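Local coordinates for pantothenate synthetase (Francisella tularensis subsp. tularensis, PDB 5HG0), which catalyses the ATP-dependent condensation of pantoate with beta-alanine to form pantothenate, by way of a pantoyl-adenylate intermediate, at the S-adenosylmethionine site. Numbering follows the deposited sequence.

The S-adenosylmethionine site. Residues 30-32, 36, 38-39, 42, 63, 73, 131, 134, 149-150, 152-153, 156, 177-179, 187. With SAM (S-adenosylmethionine), chain B.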
loop_
_atom_site.group_PDB
_atom_site.type_symbol
_atom_site.label_atom_id
_atom_site.label_comp_id
_atom_site.label_asym_id
_atom_site.label_seq_id
_atom_site.Cartn_x
_atom_site.Cartn_y
_atom_site.Cartn_z
ATOM N N PRO A 30 -1.727 -4.978 -17.612
ATOM C CA PRO A 30 -2.765 -4.033 -17.172
ATOM C C PRO A 30 -2.922 -2.896 -18.172
ATOM O O PRO A 30 -1.942 -2.260 -18.565
ATOM C CB PRO A 30 -2.237 -3.526 -15.825
ATOM C CG PRO A 30 -0.757 -3.649 -15.939
ATOM C CD PRO A 30 -0.492 -4.856 -16.816
ATOM N N THR A 31 -4.164 -2.649 -18.591
ATOM C CA THR A 31 -4.497 -1.554 -19.491
ATOM C C THR A 31 -5.706 -0.804 -18.951
ATOM O O THR A 31 -6.349 -1.223 -17.983
ATOM C CB THR A 31 -4.799 -2.042 -20.919
ATOM O OG1 THR A 31 -6.140 -2.543 -20.981
ATOM C CG2 THR A 31 -3.833 -3.140 -21.344
HETATM N N MSE A 32 -6.011 0.319 -19.593
HETATM C CA MSE A 32 -7.226 1.067 -19.296
HETATM C C MSE A 32 -8.140 1.072 -20.517
HETATM O O MSE A 32 -8.918 2.004 -20.723
HETATM C CB MSE A 32 -6.900 2.499 -18.866
HETATM C CG MSE A 32 -6.013 2.586 -17.632
HETATM SE SE MSE A 32 -6.160 4.293 -16.697
HETATM C CE MSE A 32 -5.648 5.494 -18.157
ATOM N N HIS A 36 -4.578 -0.155 -28.569
ATOM C CA HIS A 36 -3.890 0.158 -29.809
ATOM C C HIS A 36 -2.716 -0.798 -29.987
ATOM O O HIS A 36 -2.513 -1.724 -29.196
ATOM C CB HIS A 36 -3.436 1.623 -29.832
ATOM C CG HIS A 36 -2.698 2.057 -28.602
ATOM N ND1 HIS A 36 -1.398 1.682 -28.339
ATOM C CD2 HIS A 36 -3.073 2.857 -27.576
ATOM C CE1 HIS A 36 -1.008 2.224 -27.198
ATOM N NE2 HIS A 36 -2.006 2.942 -26.716
ATOM N N GLY A 38 0.341 -0.418 -29.525
ATOM C CA GLY A 38 1.218 -0.446 -28.366
ATOM C C GLY A 38 0.804 -1.507 -27.366
ATOM O O GLY A 38 1.636 -2.264 -26.860
ATOM N N HIS A 39 -0.499 -1.587 -27.078
ATOM C CA HIS A 39 -0.997 -2.627 -26.186
ATOM C C HIS A 39 -0.825 -4.010 -26.801
ATOM O O HIS A 39 -0.453 -4.964 -26.107
ATOM C CB HIS A 39 -2.470 -2.378 -25.857
ATOM C CG HIS A 39 -2.732 -1.062 -25.194
ATOM N ND1 HIS A 39 -3.512 -0.082 -25.770
ATOM C CD2 HIS A 39 -2.324 -0.565 -24.003
ATOM C CE1 HIS A 39 -3.573 0.961 -24.962
ATOM N NE2 HIS A 39 -2.857 0.695 -23.884
ATOM N N LEU A 42 2.569 -5.512 -26.321
ATOM C CA LEU A 42 2.774 -6.029 -24.970
ATOM C C LEU A 42 2.097 -7.383 -24.790
ATOM O O LEU A 42 2.666 -8.291 -24.173
ATOM C CB LEU A 42 2.250 -5.031 -23.937
ATOM C CG LEU A 42 3.196 -3.949 -23.408
ATOM C CD1 LEU A 42 3.752 -3.096 -24.536
ATOM C CD2 LEU A 42 2.479 -3.079 -22.385
ATOM N N GLN A 63 -6.451 7.977 -10.510
ATOM C CA GLN A 63 -5.202 8.462 -11.085
ATOM C C GLN A 63 -5.409 9.596 -12.082
ATOM O O GLN A 63 -4.428 10.095 -12.642
ATOM C CB GLN A 63 -4.439 7.314 -11.758
ATOM C CG GLN A 63 -5.025 6.848 -13.080
ATOM C CD GLN A 63 -4.343 5.594 -13.605
ATOM O OE1 GLN A 63 -4.377 4.538 -12.970
ATOM N NE2 GLN A 63 -3.704 5.711 -14.765
ATOM N N TYR A 73 -12.169 10.087 -21.603
ATOM C CA TYR A 73 -11.249 8.998 -21.897
ATOM C C TYR A 73 -11.920 7.999 -22.832
ATOM O O TYR A 73 -13.070 7.610 -22.594
ATOM C CB TYR A 73 -10.772 8.295 -20.631
ATOM C CG TYR A 73 -9.520 7.488 -20.883
ATOM C CD1 TYR A 73 -8.273 8.098 -20.887
ATOM C CD2 TYR A 73 -9.590 6.127 -21.158
ATOM C CE1 TYR A 73 -7.127 7.374 -21.133
ATOM C CE2 TYR A 73 -8.450 5.393 -21.410
ATOM C CZ TYR A 73 -7.220 6.020 -21.394
ATOM O OH TYR A 73 -6.077 5.295 -21.641
HETATM N N MSE A 131 -2.106 5.684 -9.469
HETATM C CA MSE A 131 -1.599 4.596 -10.299
HETATM C C MSE A 131 -1.031 3.465 -9.448
HETATM O O MSE A 131 -1.365 2.301 -9.652
HETATM C CB MSE A 131 -0.534 5.119 -11.267
HETATM C CG MSE A 131 0.040 4.065 -12.205
HETATM SE SE MSE A 131 1.571 3.099 -11.468
HETATM C CE MSE A 131 2.810 4.599 -11.297
ATOM N N VAL A 134 -3.825 1.392 -7.546
ATOM C CA VAL A 134 -4.570 0.420 -8.338
ATOM C C VAL A 134 -3.653 -0.691 -8.839
ATOM O O VAL A 134 -4.082 -1.844 -8.958
ATOM C CB VAL A 134 -5.315 1.115 -9.494
ATOM C CG1 VAL A 134 -4.370 1.455 -10.648
ATOM C CG2 VAL A 134 -6.470 0.249 -9.975
ATOM N N LEU A 149 5.016 -3.899 -19.051
ATOM C CA LEU A 149 4.816 -2.461 -19.061
ATOM C C LEU A 149 5.522 -1.861 -20.266
ATOM O O LEU A 149 6.512 -2.407 -20.762
ATOM C CB LEU A 149 5.348 -1.820 -17.772
ATOM C CG LEU A 149 4.861 -2.427 -16.452
ATOM C CD1 LEU A 149 5.501 -1.718 -15.268
ATOM C CD2 LEU A 149 3.347 -2.360 -16.362
ATOM N N GLY A 150 5.007 -0.728 -20.732
ATOM C CA GLY A 150 5.602 -0.035 -21.855
ATOM C C GLY A 150 6.599 1.024 -21.420
ATOM O O GLY A 150 6.508 1.583 -20.329
ATOM N N LYS A 152 6.997 3.974 -22.686
ATOM C CA LYS A 152 6.536 5.353 -22.823
ATOM C C LYS A 152 6.244 5.990 -21.471
ATOM O O LYS A 152 6.412 7.204 -21.309
ATOM C CB LYS A 152 5.293 5.410 -23.710
ATOM C CG LYS A 152 5.001 6.800 -24.253
ATOM C CD LYS A 152 3.622 6.879 -24.895
ATOM C CE LYS A 152 2.523 6.914 -23.845
ATOM N NZ LYS A 152 1.168 6.839 -24.456
ATOM N N ASP A 153 5.803 5.197 -20.494
ATOM C CA ASP A 153 5.552 5.693 -19.141
ATOM C C ASP A 153 6.748 5.294 -18.279
ATOM O O ASP A 153 6.706 4.344 -17.498
ATOM C CB ASP A 153 4.230 5.150 -18.606
ATOM C CG ASP A 153 3.056 5.492 -19.505
ATOM O OD1 ASP A 153 2.605 6.657 -19.479
ATOM O OD2 ASP A 153 2.587 4.597 -20.241
ATOM N N GLN A 156 6.576 5.719 -14.459
ATOM C CA GLN A 156 5.636 4.693 -14.020
ATOM C C GLN A 156 6.312 3.331 -13.916
ATOM O O GLN A 156 6.050 2.571 -12.978
ATOM C CB GLN A 156 4.452 4.641 -14.984
ATOM C CG GLN A 156 3.490 3.489 -14.749
ATOM C CD GLN A 156 2.172 3.679 -15.473
ATOM O OE1 GLN A 156 1.399 4.579 -15.147
ATOM N NE2 GLN A 156 1.915 2.840 -16.471
ATOM N N PRO A 177 9.334 -1.897 -25.646
ATOM C CA PRO A 177 9.642 -0.630 -26.319
ATOM C C PRO A 177 8.378 0.110 -26.727
ATOM O O PRO A 177 7.296 -0.465 -26.860
ATOM C CB PRO A 177 10.448 -1.060 -27.553
ATOM C CG PRO A 177 10.788 -2.512 -27.335
ATOM C CD PRO A 177 9.704 -3.060 -26.469
ATOM N N THR A 178 8.538 1.414 -26.935
ATOM C CA THR A 178 7.426 2.274 -27.315
ATOM C C THR A 178 7.123 2.103 -28.799
ATOM O O THR A 178 7.995 2.319 -29.647
ATOM C CB THR A 178 7.753 3.734 -27.003
ATOM O OG1 THR A 178 7.807 3.923 -25.583
ATOM C CG2 THR A 178 6.701 4.653 -27.601
ATOM N N GLN A 179 5.891 1.713 -29.112
ATOM C CA GLN A 179 5.440 1.674 -30.495
ATOM C C GLN A 179 5.121 3.084 -30.970
ATOM O O GLN A 179 4.543 3.886 -30.233
ATOM C CB GLN A 179 4.209 0.779 -30.636
ATOM C CG GLN A 179 4.414 -0.643 -30.149
ATOM C CD GLN A 179 5.669 -1.272 -30.715
ATOM O OE1 GLN A 179 6.702 -1.329 -30.049
ATOM N NE2 GLN A 179 5.589 -1.747 -31.950
ATOM N N LEU A 187 2.205 5.788 -29.908
ATOM C CA LEU A 187 0.811 5.376 -29.870
ATOM C C LEU A 187 0.248 5.582 -28.470
ATOM O O LEU A 187 0.844 5.147 -27.479
ATOM C CB LEU A 187 0.681 3.914 -30.291
ATOM C CG LEU A 187 1.242 3.580 -31.675
ATOM C CD1 LEU A 187 1.086 2.101 -31.979
ATOM C CD2 LEU A 187 0.560 4.422 -32.739
HETATM N N SAM B . -1.380 3.425 -15.909
HETATM C CA SAM B . -2.491 2.582 -16.342
HETATM C C SAM B . -2.801 1.494 -15.317
HETATM O O SAM B . -2.157 0.444 -15.275
HETATM O OXT SAM B . -3.717 1.649 -14.508
HETATM C CB SAM B . -2.235 1.989 -17.728
HETATM C CG SAM B . -2.433 2.998 -18.855
HETATM S SD SAM B . -2.058 2.405 -20.530
HETATM C CE SAM B . -3.745 2.254 -21.177
HETATM C "C5'" SAM B . -1.604 0.659 -20.330
HETATM C "C4'" SAM B . -0.206 0.264 -20.821
HETATM O "O4'" SAM B . 0.003 0.528 -22.202
HETATM C "C3'" SAM B . 0.910 0.967 -20.061
HETATM O "O3'" SAM B . 1.705 -0.003 -19.425
HETATM C "C2'" SAM B . 1.737 1.657 -21.122
HETATM O "O2'" SAM B . 3.110 1.513 -20.855
HETATM C "C1'" SAM B . 1.349 0.928 -22.394
HETATM N N9 SAM B . 1.538 1.779 -23.584
HETATM C C8 SAM B . 0.862 2.936 -23.876
HETATM N N7 SAM B . 1.324 3.423 -25.050
HETATM C C5 SAM B . 2.289 2.597 -25.509
HETATM C C6 SAM B . 3.080 2.634 -26.651
HETATM N N6 SAM B . 2.940 3.628 -27.525
HETATM N N1 SAM B . 4.007 1.636 -26.872
HETATM C C2 SAM B . 4.143 0.612 -25.957
HETATM N N3 SAM B . 3.355 0.580 -24.821
HETATM C C4 SAM B . 2.439 1.558 -24.599
#
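S-adenosylmethionine lies in the active-site cleft, its adenosine half in the ATP pocket and its methionine half toward the predicted pantoate site. It is not a substrate of this reaction, and the structure alone does not show a role for it. The protein hides 562 of its 595 Å², so little of it faces solvent.

The adenine end is the tight part. Backbone groups read its edge: Gln179 N donates to SAM N1 at 2.9 Å. The exocyclic amine SAM N6 donates to Gln179 O and, at 2.6 Å, to Leu187 O, in each case on a carbonyl lone pair. Leu187 O also presses on SAM N7 at 3.0 Å, acceptor against acceptor. Gly38 CA, in the HIGH-type motif His36-Asn37-Gly38-His39, lies over the six-membered ring. His36 turns its CE1 edge toward the face of the five-membered SAM ring, the planes 66° apart. His36 N donates to His39 ND1 nearly in the ring plane, which should fix the rotation of the His39 ring, with its CD2-NE2 edge toward SAM O4' and CE.

The ribose is held more weakly. Gly150 N donates weakly to the 2'-hydroxyl SAM O2', which in turn donates weakly to Asp153 OD2.

The methionine end is looser. Selenomethionine Met32, with CG beside its backbone N (chi1 -59°), lays CG 3.8 Å from SAM CA. Gln63 OE1 faces the carboxylate SAM OXT at 3.3 Å; both accept as modelled, though the amide may be flipped. Gln156, with CG anti to the backbone N (chi1 172°), stretches out to the amino group: its OE1 accepts a hydrogen bond from SAM N at 3.1 Å.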